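Local coordinates for DNA polymerase (Pyrobaculum calidifontis, PDB 5MDN), which probably catalyses template-directed DNA synthesis, adding deoxyribonucleotides from their triphosphates to a growing DNA strand and releasing diphosphate, at residues Glu157-Pro162 with Tyr497-Glu502; Asp169-Asn174 with Met330-Asp335; Val309-Pro312 with Glu318-Asn321; Ala482-Ala487 with Glu502-Leu507. One frame throughout, in Å; residues are numbered along the deposited sequence.

How the contacts relate
Contacts 2 and 3 lie side by side in the exonuclease part of the chain, with centres about 9 Å apart, while contacts 1 and 4 share helix 495-512 and have centres about 10 Å apart. The two groups do not touch. Contact 2 is the buried one and holds Asp169, whose side chain lies beside a bound magnesium ion; contact 3, partly buried, is an aliphatic-aromatic pair that adjoins contact 2 where Ile311 touches Tyr332. Contact 1 is an apolar surface contact between a proline-rich loop and a helix. Contact 4 joins two antiparallel helices by a valine and the aliphatic parts of polar chains. None has a hydrogen bond between its two segments.

Contact 1. Residues Glu157-Pro162 with Tyr497-Glu502; sequences EGFPPP and YRLLDE
Leu499, on helix 495-512, reaches the Phe-Pro step of the loop 157-162 and touches both of its rings. Starting at the root of the leucine, CB lies in the plane of the Phe159 ring at its edge, 3.7 Å from both Phe159 CD1 and Phe159 CE1. The next atom, CG, stands anti to the carbonyl carbon (chi1 -76°) and comes within 4.1 Å of Phe159 CD1. There the chain forks. Methyl CD1 stays with the phenylalanine, approaching Phe159 CD1 obliquely, while methyl CD2 turns to the proline and rests 3.8 Å from Pro160 CD. The leucine thus straddles two consecutive loop residues. The end of the Phe159 side chain comes close to the helix, with CG beside its own backbone N (chi1 -68°), and the far part of that ring comes near a second leucine, Phe159 CE1 lying 4.4 Å from Leu500 CG. With an alanine here in place of Leu499, CB would remain at the ring edge, but the methyls would be gone and a gap would probably open in front of Pro160, leaving the Phe159 ring freer to turn. The loop has other supports: the carbonyl of Phe159 accepts a hydrogen bond from Trp130 NE1, and Pro160 also touches Trp4 and Gln353. The contact is a wholly apolar one between domains, joining the connection from strand 144-155 to the first strand of the exonuclease sheet with what is probably the second fingers helix of a family B polymerase.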
loop_
_atom_site.group_PDB
_atom_site.type_symbol
_atom_site.label_atom_id
_atom_site.label_comp_id
_atom_site.label_asym_id
_atom_site.label_seq_id
_atom_site.Cartn_x
_atom_site.Cartn_y
_atom_site.Cartn_z
ATOM N N GLU A 157 8.667 -18.936 18.165
ATOM C CA GLU A 157 8.261 -19.372 16.838
ATOM C C GLU A 157 6.978 -20.184 16.947
ATOM O O GLU A 157 6.878 -21.102 17.767
ATOM C CB GLU A 157 9.371 -20.192 16.181
ATOM C CG GLU A 157 10.592 -19.377 15.769
ATOM C CD GLU A 157 10.289 -18.395 14.648
ATOM O OE1 GLU A 157 9.761 -17.297 14.935
ATOM O OE2 GLU A 157 10.572 -18.724 13.476
ATOM N N GLY A 158 5.995 -19.847 16.121
ATOM C CA GLY A 158 4.702 -20.493 16.207
ATOM C C GLY A 158 3.724 -19.968 15.179
ATOM O O GLY A 158 3.783 -18.796 14.794
ATOM N N PHE A 159 2.829 -20.825 14.728
ATOM C CA PHE A 159 1.936 -20.454 13.646
ATOM C C PHE A 159 0.770 -19.616 14.162
ATOM O O PHE A 159 0.398 -19.708 15.336
ATOM C CB PHE A 159 1.422 -21.698 12.928
ATOM C CG PHE A 159 2.486 -22.431 12.162
ATOM C CD1 PHE A 159 2.787 -22.083 10.849
ATOM C CD2 PHE A 159 3.200 -23.452 12.761
ATOM C CE1 PHE A 159 3.778 -22.754 10.154
ATOM C CE2 PHE A 159 4.186 -24.125 12.076
ATOM C CZ PHE A 159 4.479 -23.779 10.771
ATOM N N PRO A 160 0.194 -18.778 13.304
ATOM C CA PRO A 160 -0.913 -17.937 13.737
ATOM C C PRO A 160 -2.094 -18.782 14.187
ATOM O O PRO A 160 -2.331 -19.879 13.653
ATOM C CB PRO A 160 -1.254 -17.127 12.480
ATOM C CG PRO A 160 0.009 -17.138 11.675
ATOM C CD PRO A 160 0.618 -18.474 11.925
ATOM N N PRO A 161 -2.851 -18.304 15.165
ATOM C CA PRO A 161 -4.057 -19.014 15.582
ATOM C C PRO A 161 -5.174 -18.790 14.580
ATOM O O PRO A 161 -5.073 -17.904 13.716
ATOM C CB PRO A 161 -4.384 -18.376 16.940
ATOM C CG PRO A 161 -3.854 -16.989 16.829
ATOM C CD PRO A 161 -2.654 -17.049 15.913
ATOM N N PRO A 162 -6.246 -19.575 14.645
ATOM C CA PRO A 162 -7.397 -19.301 13.779
ATOM C C PRO A 162 -8.019 -17.957 14.130
ATOM O O PRO A 162 -8.264 -17.654 15.299
ATOM C CB PRO A 162 -8.349 -20.466 14.073
ATOM C CG PRO A 162 -7.946 -20.955 15.424
ATOM C CD PRO A 162 -6.460 -20.767 15.485
ATOM N N TYR A 497 3.735 -25.397 5.204
ATOM C CA TYR A 497 4.720 -24.927 4.232
ATOM C C TYR A 497 4.352 -23.549 3.695
ATOM O O TYR A 497 5.217 -22.673 3.573
ATOM C CB TYR A 497 4.852 -25.932 3.083
ATOM C CG TYR A 497 5.917 -25.578 2.061
ATOM C CD1 TYR A 497 5.620 -24.786 0.957
ATOM C CD2 TYR A 497 7.218 -26.044 2.199
ATOM C CE1 TYR A 497 6.592 -24.463 0.026
ATOM C CE2 TYR A 497 8.196 -25.726 1.271
ATOM C CZ TYR A 497 7.877 -24.937 0.188
ATOM O OH TYR A 497 8.849 -24.620 -0.735
ATOM N N ARG A 498 3.076 -23.343 3.362
ATOM C CA ARG A 498 2.647 -22.073 2.785
ATOM C C ARG A 498 2.816 -20.931 3.779
ATOM O O ARG A 498 3.156 -19.806 3.394
ATOM C CB ARG A 498 1.199 -22.184 2.312
ATOM C CG ARG A 498 1.038 -23.108 1.117
ATOM C CD ARG A 498 -0.407 -23.220 0.664
ATOM N NE ARG A 498 -0.757 -24.600 0.338
ATOM C CZ ARG A 498 -1.464 -25.405 1.126
ATOM N NH1 ARG A 498 -1.912 -24.972 2.296
ATOM N NH2 ARG A 498 -1.728 -26.644 0.737
ATOM N N LEU A 499 2.570 -21.201 5.062
ATOM C CA LEU A 499 2.764 -20.176 6.081
ATOM C C LEU A 499 4.229 -19.773 6.173
ATOM O O LEU A 499 4.548 -18.583 6.275
ATOM C CB LEU A 499 2.260 -20.680 7.432
ATOM C CG LEU A 499 0.745 -20.692 7.627
ATOM C CD1 LEU A 499 0.363 -21.867 8.491
ATOM C CD2 LEU A 499 0.284 -19.396 8.267
ATOM N N LEU A 500 5.134 -20.755 6.146
ATOM C CA LEU A 500 6.563 -20.461 6.172
ATOM C C LEU A 500 7.026 -19.764 4.898
ATOM O O LEU A 500 7.946 -18.939 4.945
ATOM C CB LEU A 500 7.351 -21.754 6.380
ATOM C CG LEU A 500 7.433 -22.272 7.817
ATOM C CD1 LEU A 500 8.072 -23.653 7.857
ATOM C CD2 LEU A 500 8.189 -21.300 8.711
ATOM N N ASP A 501 6.412 -20.086 3.756
ATOM C CA ASP A 501 6.763 -19.418 2.506
ATOM C C ASP A 501 6.352 -17.950 2.524
ATOM O O ASP A 501 7.054 -17.098 1.967
ATOM C CB ASP A 501 6.118 -20.143 1.326
ATOM C CG ASP A 501 6.730 -19.751 -0.007
ATOM O OD1 ASP A 501 7.916 -20.071 -0.238
ATOM O OD2 ASP A 501 6.022 -19.128 -0.826
ATOM N N GLU A 502 5.216 -17.636 3.151
ATOM C CA GLU A 502 4.804 -16.243 3.287
ATOM C C GLU A 502 5.759 -15.476 4.196
ATOM O O GLU A 502 6.171 -14.355 3.875
ATOM C CB GLU A 502 3.373 -16.168 3.817
ATOM C CG GLU A 502 2.306 -16.659 2.844
ATOM C CD GLU A 502 2.080 -15.714 1.673
ATOM O OE1 GLU A 502 2.732 -14.650 1.616
ATOM O OE2 GLU A 502 1.238 -16.034 0.807
#

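Contact 2. Residues Asp169-Asn174 with Met330-Asp335; sequences DIEVYN and MRYVLD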
loop_
_atom_site.group_PDB
_atom_site.type_symbol
_atom_site.label_atom_id
_atom_site.label_comp_id
_atom_site.label_asym_id
_atom_site.label_seq_id
_atom_site.Cartn_x
_atom_site.Cartn_y
_atom_site.Cartn_z
ATOM N N ASP A 169 -19.156 -5.355 2.288
ATOM C CA ASP A 169 -19.263 -4.462 1.146
ATOM C C ASP A 169 -20.551 -3.665 1.281
ATOM O O ASP A 169 -21.533 -4.146 1.854
ATOM C CB ASP A 169 -19.243 -5.244 -0.177
ATOM C CG ASP A 169 -19.051 -4.348 -1.381
ATOM O OD1 ASP A 169 -17.944 -3.796 -1.547
ATOM O OD2 ASP A 169 -20.012 -4.197 -2.164
ATOM N N ILE A 170 -20.547 -2.442 0.749
ATOM C CA ILE A 170 -21.723 -1.584 0.784
ATOM C C ILE A 170 -21.982 -1.015 -0.604
ATOM O O ILE A 170 -21.093 -0.952 -1.456
ATOM C CB ILE A 170 -21.589 -0.428 1.803
ATOM C CG1 ILE A 170 -20.687 0.676 1.247
ATOM C CG2 ILE A 170 -21.051 -0.932 3.134
ATOM C CD1 ILE A 170 -20.643 1.915 2.112
ATOM N N GLU A 171 -23.231 -0.607 -0.822
ATOM C CA GLU A 171 -23.600 0.205 -1.971
ATOM C C GLU A 171 -24.542 1.312 -1.521
ATOM O O GLU A 171 -25.462 1.075 -0.733
ATOM C CB GLU A 171 -24.252 -0.636 -3.075
ATOM C CG GLU A 171 -23.285 -1.572 -3.792
ATOM C CD GLU A 171 -22.130 -0.844 -4.464
ATOM O OE1 GLU A 171 -22.282 0.348 -4.807
ATOM O OE2 GLU A 171 -21.062 -1.468 -4.644
ATOM N N VAL A 172 -24.301 2.520 -2.022
ATOM C CA VAL A 172 -24.973 3.729 -1.566
ATOM C C VAL A 172 -25.757 4.305 -2.736
ATOM O O VAL A 172 -25.263 4.315 -3.868
ATOM C CB VAL A 172 -23.964 4.752 -1.003
ATOM C CG1 VAL A 172 -24.635 6.083 -0.748
ATOM C CG2 VAL A 172 -23.318 4.219 0.267
ATOM N N TYR A 173 -26.961 4.812 -2.451
ATOM C CA TYR A 173 -27.930 5.297 -3.434
ATOM C C TYR A 173 -27.301 6.084 -4.583
ATOM O O TYR A 173 -27.331 5.623 -5.727
ATOM C CB TYR A 173 -28.973 6.157 -2.718
ATOM C CG TYR A 173 -30.201 6.458 -3.537
ATOM C CD1 TYR A 173 -31.006 5.433 -4.010
ATOM C CD2 TYR A 173 -30.569 7.766 -3.818
ATOM C CE1 TYR A 173 -32.136 5.698 -4.754
ATOM C CE2 TYR A 173 -31.699 8.041 -4.558
ATOM C CZ TYR A 173 -32.477 7.005 -5.028
ATOM O OH TYR A 173 -33.604 7.281 -5.768
ATOM N N ASN A 174 -26.770 7.276 -4.301
ATOM C CA ASN A 174 -25.947 8.054 -5.236
ATOM C C ASN A 174 -26.701 8.528 -6.488
ATOM O O ASN A 174 -26.086 8.772 -7.529
ATOM C CB ASN A 174 -24.661 7.279 -5.601
ATOM C CG ASN A 174 -24.735 6.541 -6.944
ATOM O OD1 ASN A 174 -23.886 6.743 -7.812
ATOM N ND2 ASN A 174 -25.739 5.691 -7.115
ATOM N N MET A 330 -28.373 -7.179 -6.015
ATOM C CA MET A 330 -27.945 -7.962 -4.862
ATOM C C MET A 330 -26.776 -8.870 -5.223
ATOM O O MET A 330 -25.746 -8.871 -4.540
ATOM C CB MET A 330 -29.119 -8.787 -4.335
ATOM C CG MET A 330 -28.933 -9.329 -2.931
ATOM S SD MET A 330 -30.298 -10.396 -2.438
ATOM C CE MET A 330 -30.583 -9.827 -0.766
ATOM N N ARG A 331 -26.904 -9.625 -6.317
ATOM C CA ARG A 331 -25.831 -10.533 -6.710
ATOM C C ARG A 331 -24.560 -9.776 -7.066
ATOM O O ARG A 331 -23.453 -10.294 -6.871
ATOM C CB ARG A 331 -26.286 -11.423 -7.863
ATOM C CG ARG A 331 -25.284 -12.507 -8.195
ATOM C CD ARG A 331 -25.941 -13.871 -8.155
ATOM N NE ARG A 331 -24.960 -14.932 -7.936
ATOM C CZ ARG A 331 -25.256 -16.136 -7.457
ATOM N NH1 ARG A 331 -26.509 -16.441 -7.144
ATOM N NH2 ARG A 331 -24.299 -17.038 -7.289
ATOM N N TYR A 332 -24.694 -8.558 -7.590
ATOM C CA TYR A 332 -23.534 -7.687 -7.739
ATOM C C TYR A 332 -22.865 -7.454 -6.389
ATOM O O TYR A 332 -21.635 -7.515 -6.270
ATOM C CB TYR A 332 -23.958 -6.362 -8.376
ATOM C CG TYR A 332 -22.866 -5.313 -8.450
ATOM C CD1 TYR A 332 -21.868 -5.384 -9.416
ATOM C CD2 TYR A 332 -22.843 -4.245 -7.562
ATOM C CE1 TYR A 332 -20.872 -4.425 -9.485
ATOM C CE2 TYR A 332 -21.854 -3.284 -7.625
ATOM C CZ TYR A 332 -20.871 -3.378 -8.589
ATOM O OH TYR A 332 -19.882 -2.425 -8.658
ATOM N N VAL A 333 -23.667 -7.175 -5.359
ATOM C CA VAL A 333 -23.124 -6.959 -4.022
ATOM C C VAL A 333 -22.528 -8.250 -3.466
ATOM O O VAL A 333 -21.478 -8.229 -2.812
ATOM C CB VAL A 333 -24.216 -6.379 -3.104
ATOM C CG1 VAL A 333 -23.795 -6.446 -1.657
ATOM C CG2 VAL A 333 -24.538 -4.951 -3.502
ATOM N N LEU A 334 -23.174 -9.394 -3.723
ATOM C CA LEU A 334 -22.632 -10.664 -3.240
ATOM C C LEU A 334 -21.326 -11.017 -3.940
ATOM O O LEU A 334 -20.389 -11.509 -3.302
ATOM C CB LEU A 334 -23.641 -11.801 -3.421
ATOM C CG LEU A 334 -24.714 -12.053 -2.356
ATOM C CD1 LEU A 334 -24.083 -12.138 -0.971
ATOM C CD2 LEU A 334 -25.814 -11.015 -2.384
ATOM N N ASP A 335 -21.244 -10.779 -5.251
ATOM C CA ASP A 335 -19.994 -11.032 -5.959
ATOM C C ASP A 335 -18.881 -10.111 -5.477
ATOM O O ASP A 335 -17.704 -10.485 -5.525
ATOM C CB ASP A 335 -20.204 -10.885 -7.466
ATOM C CG ASP A 335 -20.987 -12.042 -8.059
ATOM O OD1 ASP A 335 -20.990 -13.132 -7.448
ATOM O OD2 ASP A 335 -21.599 -11.865 -9.134
#
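Asp169 and Glu171 face Val333 and Tyr332 in a buried contact of strand on helix, where the first strand of the exonuclease sheet, 165-172, packs against helix 326-356. The short segments run roughly antiparallel, at 144°, with axes 8.7 Å apart. Glu171 does most of the touching on the strand side. Its methylene CG packs 3.6 Å from Val333 CG2; the chain then bends (chi2 -59°) and brings the carboxylate to the edge of the tyrosine ring, with OE2 near the ring plane and 3.6 Å from Tyr332 CE2. Carboxylate and ring are turned 54° against each other, and the two side chains cross at about a right angle. Two residues back along the strand, on the same face, Asp169 is more loosely placed: its OD2 is 4.3 Å from Val333 O, too far for any bond, and lies in an acidic cluster with Asp236 and Asp336. The strand itself is held by backbone bonds to the neighbouring strand 186-193. Asp169 and Asp236 bind magnesium in this polymerase, and the Asp169 side chain is about 3 Å from a bound magnesium ion. The sequence around these residues, Asp-x-Glu on the strand and Tyr-x-x-x-Asp on the helix, matches the first and third exonuclease motifs, whose meeting across a strand and a helix marks the metal site of the RNase H-like 3'-5' exonuclease fold.

Contact 3. Residues Val309-Pro312 with Glu318-Asn321; sequences VLIP and EYWN
Ile311 packs over one face of the Tyr319 ring, and this pair makes up the tight part of the contact. The isoleucine branch CG1 sits above the phenol, 3.7 Å from the centroid of the Tyr319 ring and 20° off its normal, a CH-pi contact displaced slightly toward the rim. The nearest ring atom is Tyr319 CE2, 3.5 Å from Ile311 CG1; the terminal methyl CD1 stands a little further off, 4.0 Å from the same Tyr319 CE2. Chi1 of Ile311 (-85°) puts CG1, rather than CG2, over the ring. Ile311 is buried, whereas Tyr319 and Pro312 are partly exposed, and the looser part is at Pro312, whose CD comes no closer than 4.3 Å to Tyr319 OH; the proline also touches Asp673. The tyrosine ring also takes part in a cation-pi interaction with Lys325. Ile311 also touches Tyr332, and Tyr319 touches Thr328, both on helix 326-356. Ile311 therefore has a tyrosine from each of two successive helices as neighbours, and the loop after helix 293-299 is packed against the short, weakly bonded helix 316-320 and the long helix that follows it.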
loop_
_atom_site.group_PDB
_atom_site.type_symbol
_atom_site.label_atom_id
_atom_site.label_comp_id
_atom_site.label_asym_id
_atom_site.label_seq_id
_atom_site.Cartn_x
_atom_site.Cartn_y
_atom_site.Cartn_z
ATOM N N VAL A 309 -21.730 -10.959 -12.333
ATOM C CA VAL A 309 -22.634 -9.852 -12.605
ATOM C C VAL A 309 -21.878 -8.539 -12.455
ATOM O O VAL A 309 -21.086 -8.361 -11.520
ATOM C CB VAL A 309 -23.846 -9.919 -11.660
ATOM C CG1 VAL A 309 -24.782 -8.751 -11.897
ATOM C CG2 VAL A 309 -24.578 -11.242 -11.828
ATOM N N LEU A 310 -22.129 -7.602 -13.367
ATOM C CA LEU A 310 -21.442 -6.312 -13.362
ATOM C C LEU A 310 -22.445 -5.203 -13.647
ATOM O O LEU A 310 -23.007 -5.132 -14.744
ATOM C CB LEU A 310 -20.307 -6.284 -14.385
ATOM C CG LEU A 310 -19.029 -7.029 -13.999
ATOM C CD1 LEU A 310 -18.022 -6.976 -15.133
ATOM C CD2 LEU A 310 -18.443 -6.422 -12.736
ATOM N N ILE A 311 -22.665 -4.344 -12.658
ATOM C CA ILE A 311 -23.515 -3.164 -12.801
ATOM C C ILE A 311 -22.616 -1.948 -13.001
ATOM O O ILE A 311 -21.579 -1.832 -12.328
ATOM C CB ILE A 311 -24.435 -2.979 -11.580
ATOM C CG1 ILE A 311 -25.719 -3.812 -11.693
ATOM C CG2 ILE A 311 -24.775 -1.506 -11.358
ATOM C CD1 ILE A 311 -25.512 -5.296 -11.724
ATOM N N PRO A 312 -22.953 -1.026 -13.907
ATOM C CA PRO A 312 -22.252 0.264 -13.925
ATOM C C PRO A 312 -22.460 0.998 -12.612
ATOM O O PRO A 312 -23.573 1.431 -12.303
ATOM C CB PRO A 312 -22.891 1.004 -15.109
ATOM C CG PRO A 312 -24.207 0.328 -15.326
ATOM C CD PRO A 312 -24.000 -1.109 -14.939
ATOM N N GLU A 318 -30.661 3.339 -9.960
ATOM C CA GLU A 318 -31.565 2.869 -11.003
ATOM C C GLU A 318 -31.953 1.411 -10.781
ATOM O O GLU A 318 -33.125 1.045 -10.929
ATOM C CB GLU A 318 -30.930 3.106 -12.372
ATOM C CG GLU A 318 -31.821 2.782 -13.550
ATOM C CD GLU A 318 -31.368 3.496 -14.810
ATOM O OE1 GLU A 318 -31.597 4.725 -14.881
ATOM O OE2 GLU A 318 -30.786 2.857 -15.711
ATOM N N TYR A 319 -30.983 0.564 -10.429
ATOM C CA TYR A 319 -31.292 -0.828 -10.127
ATOM C C TYR A 319 -32.040 -0.979 -8.808
ATOM O O TYR A 319 -32.619 -2.042 -8.557
ATOM C CB TYR A 319 -30.010 -1.664 -10.098
ATOM C CG TYR A 319 -29.437 -1.981 -11.466
ATOM C CD1 TYR A 319 -28.960 -0.973 -12.295
ATOM C CD2 TYR A 319 -29.372 -3.291 -11.926
ATOM C CE1 TYR A 319 -28.439 -1.262 -13.545
ATOM C CE2 TYR A 319 -28.856 -3.588 -13.174
ATOM C CZ TYR A 319 -28.388 -2.570 -13.978
ATOM O OH TYR A 319 -27.872 -2.863 -15.218
ATOM N N TRP A 320 -32.040 0.052 -7.963
ATOM C CA TRP A 320 -32.708 0.010 -6.667
ATOM C C TRP A 320 -34.175 0.413 -6.754
ATOM O O TRP A 320 -35.016 -0.161 -6.054
ATOM C CB TRP A 320 -31.970 0.913 -5.675
ATOM C CG TRP A 320 -32.578 0.985 -4.307
ATOM C CD1 TRP A 320 -33.191 2.066 -3.742
ATOM C CD2 TRP A 320 -32.623 -0.059 -3.325
ATOM N NE1 TRP A 320 -33.613 1.761 -2.471
ATOM C CE2 TRP A 320 -33.278 0.462 -2.192
ATOM C CE3 TRP A 320 -32.178 -1.385 -3.297
ATOM C CZ2 TRP A 320 -33.497 -0.294 -1.042
ATOM C CZ3 TRP A 320 -32.393 -2.133 -2.152
ATOM C CH2 TRP A 320 -33.045 -1.585 -1.041
ATOM N N ASN A 321 -34.501 1.395 -7.597
ATOM C CA ASN A 321 -35.875 1.839 -7.787
ATOM C C ASN A 321 -36.625 1.004 -8.821
ATOM O O ASN A 321 -37.682 1.432 -9.303
ATOM C CB ASN A 321 -35.906 3.318 -8.184
ATOM C CG ASN A 321 -35.010 4.177 -7.313
ATOM O OD1 ASN A 321 -34.147 4.899 -7.809
ATOM N ND2 ASN A 321 -35.218 4.107 -6.004
#

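Contact 4. Residues Ala482-Ala487 with Glu502-Leu507; sequences AVREEA and ERQRAL
Val483 and Arg484 on helix 468-486 pack against Arg503 and Gln504 on helix 495-512, the two arms of an antiparallel helical hairpin. The short segments run at 156° to each other with axes 9.2 Å apart. Val483 is buried and sets its two methyls on the aliphatic shaft of Arg503: CG1 lies 3.9 Å from Arg503 CG, and CG2 lies 3.9 Å from Arg503 CD. The same CG1 also comes within 4.2 Å of the backbone at Gln504 N. Arg503 runs across the valine at about a right angle and then bends at chi3 (-85°), which carries its NE away to a weak hydrogen bond with Gln353 on helix 326-356. Were Val483 replaced by a glycine, the Arg503 shaft would probably lose the two methyls it rests on and be freer to shift. In family B polymerases a helix pair of this kind forms the fingers, and both the antiparallel course and the position in the sequence are consistent with that here. On the more exposed flank, the extended chain of Arg484 passes obliquely across Gln504, with Arg484 CG and Gln504 CG 4.1 Å apart. Its guanidinium lies 26° from the plane of the glutamine amide, and OE1 stands above one face, toward the rim, without bonding to it. The Arg484 guanidinium instead forms a salt bridge through NH2 with Glu586, while Gln504 OE1 accepts a weak hydrogen bond from Arg480 and Gln504 NE2 gives one to the carbonyl of Asp501.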
loop_
_atom_site.group_PDB
_atom_site.type_symbol
_atom_site.label_atom_id
_atom_site.label_comp_id
_atom_site.label_asym_id
_atom_site.label_seq_id
_atom_site.Cartn_x
_atom_site.Cartn_y
_atom_site.Cartn_z
ATOM N N ALA A 482 17.100 -19.132 7.879
ATOM C CA ALA A 482 16.658 -20.120 8.857
ATOM C C ALA A 482 15.237 -20.585 8.563
ATOM O O ALA A 482 14.940 -21.785 8.618
ATOM C CB ALA A 482 16.757 -19.540 10.268
ATOM N N VAL A 483 14.339 -19.643 8.263
ATOM C CA VAL A 483 12.963 -19.997 7.921
ATOM C C VAL A 483 12.929 -20.844 6.655
ATOM O O VAL A 483 12.189 -21.832 6.569
ATOM C CB VAL A 483 12.104 -18.726 7.778
ATOM C CG1 VAL A 483 10.749 -19.059 7.168
ATOM C CG2 VAL A 483 11.930 -18.047 9.128
ATOM N N ARG A 484 13.734 -20.474 5.655
ATOM C CA ARG A 484 13.664 -21.125 4.351
ATOM C C ARG A 484 14.077 -22.591 4.420
ATOM O O ARG A 484 13.511 -23.424 3.702
ATOM C CB ARG A 484 14.542 -20.368 3.355
ATOM C CG ARG A 484 14.085 -20.447 1.911
ATOM C CD ARG A 484 14.865 -19.451 1.067
ATOM N NE ARG A 484 14.546 -19.545 -0.355
ATOM C CZ ARG A 484 15.130 -18.811 -1.295
ATOM N NH1 ARG A 484 16.064 -17.928 -0.964
ATOM N NH2 ARG A 484 14.780 -18.953 -2.567
ATOM N N GLU A 485 15.049 -22.933 5.269
ATOM C CA GLU A 485 15.432 -24.334 5.404
ATOM C C GLU A 485 14.417 -25.121 6.224
ATOM O O GLU A 485 14.227 -26.318 5.981
ATOM C CB GLU A 485 16.829 -24.457 6.021
ATOM C CG GLU A 485 16.895 -24.264 7.528
ATOM C CD GLU A 485 18.198 -24.771 8.117
ATOM O OE1 GLU A 485 18.488 -25.977 7.963
ATOM O OE2 GLU A 485 18.929 -23.969 8.735
ATOM N N GLU A 486 13.766 -24.477 7.198
ATOM C CA GLU A 486 12.704 -25.140 7.945
ATOM C C GLU A 486 11.522 -25.497 7.054
ATOM O O GLU A 486 10.744 -26.392 7.405
ATOM C CB GLU A 486 12.241 -24.250 9.100
ATOM C CG GLU A 486 11.633 -25.001 10.281
ATOM C CD GLU A 486 12.676 -25.523 11.257
ATOM O OE1 GLU A 486 13.798 -25.859 10.821
ATOM O OE2 GLU A 486 12.372 -25.590 12.468
ATOM N N ALA A 487 11.369 -24.816 5.915
ATOM C CA ALA A 487 10.311 -25.168 4.975
ATOM C C ALA A 487 10.570 -26.517 4.317
ATOM O O ALA A 487 9.626 -27.186 3.880
ATOM C CB ALA A 487 10.167 -24.077 3.913
ATOM N N GLU A 502 5.216 -17.636 3.151
ATOM C CA GLU A 502 4.804 -16.243 3.287
ATOM C C GLU A 502 5.759 -15.476 4.196
ATOM O O GLU A 502 6.171 -14.355 3.875
ATOM C CB GLU A 502 3.373 -16.168 3.817
ATOM C CG GLU A 502 2.306 -16.659 2.844
ATOM C CD GLU A 502 2.080 -15.714 1.673
ATOM O OE1 GLU A 502 2.732 -14.650 1.616
ATOM O OE2 GLU A 502 1.238 -16.034 0.807
ATOM N N ARG A 503 6.103 -16.059 5.346
ATOM C CA ARG A 503 7.076 -15.435 6.237
ATOM C C ARG A 503 8.415 -15.237 5.538
ATOM O O ARG A 503 9.067 -14.200 5.710
ATOM C CB ARG A 503 7.245 -16.280 7.500
ATOM C CG ARG A 503 8.546 -16.033 8.247
ATOM C CD ARG A 503 8.460 -16.473 9.698
ATOM N NE ARG A 503 7.890 -15.431 10.546
ATOM C CZ ARG A 503 8.595 -14.438 11.079
ATOM N NH1 ARG A 503 9.898 -14.351 10.850
ATOM N NH2 ARG A 503 7.999 -13.531 11.842
ATOM N N GLN A 504 8.844 -16.224 4.747
ATOM C CA GLN A 504 10.091 -16.088 4.001
ATOM C C GLN A 504 10.031 -14.915 3.029
ATOM O O GLN A 504 10.991 -14.142 2.921
ATOM C CB GLN A 504 10.402 -17.392 3.264
ATOM C CG GLN A 504 11.535 -17.301 2.244
ATOM C CD GLN A 504 11.049 -16.930 0.855
ATOM O OE1 GLN A 504 11.772 -16.307 0.077
ATOM N NE2 GLN A 504 9.818 -17.311 0.538
ATOM N N ARG A 505 8.917 -14.767 2.307
ATOM C CA ARG A 505 8.814 -13.671 1.349
ATOM C C ARG A 505 8.730 -12.323 2.057
ATOM O O ARG A 505 9.292 -11.330 1.579
ATOM C CB ARG A 505 7.605 -13.867 0.432
ATOM C CG ARG A 505 7.391 -12.694 -0.516
ATOM C CD ARG A 505 6.475 -13.027 -1.679
ATOM N NE ARG A 505 6.027 -11.812 -2.357
ATOM C CZ ARG A 505 4.837 -11.244 -2.184
ATOM N NH1 ARG A 505 3.952 -11.782 -1.355
ATOM N NH2 ARG A 505 4.529 -10.138 -2.847
ATOM N N ALA A 506 8.034 -12.269 3.197
ATOM C CA ALA A 506 7.899 -11.009 3.923
ATOM C C ALA A 506 9.258 -10.463 4.340
ATOM O O ALA A 506 9.493 -9.250 4.287
ATOM C CB ALA A 506 7.000 -11.197 5.143
ATOM N N LEU A 507 10.166 -11.345 4.761
ATOM C CA LEU A 507 11.525 -10.915 5.079
ATOM C C LEU A 507 12.247 -10.412 3.833
ATOM O O LEU A 507 12.958 -9.401 3.887
ATOM C CB LEU A 507 12.295 -12.058 5.733
ATOM C CG LEU A 507 11.851 -12.413 7.152
ATOM C CD1 LEU A 507 12.191 -13.858 7.490
ATOM C CD2 LEU A 507 12.466 -11.465 8.168
#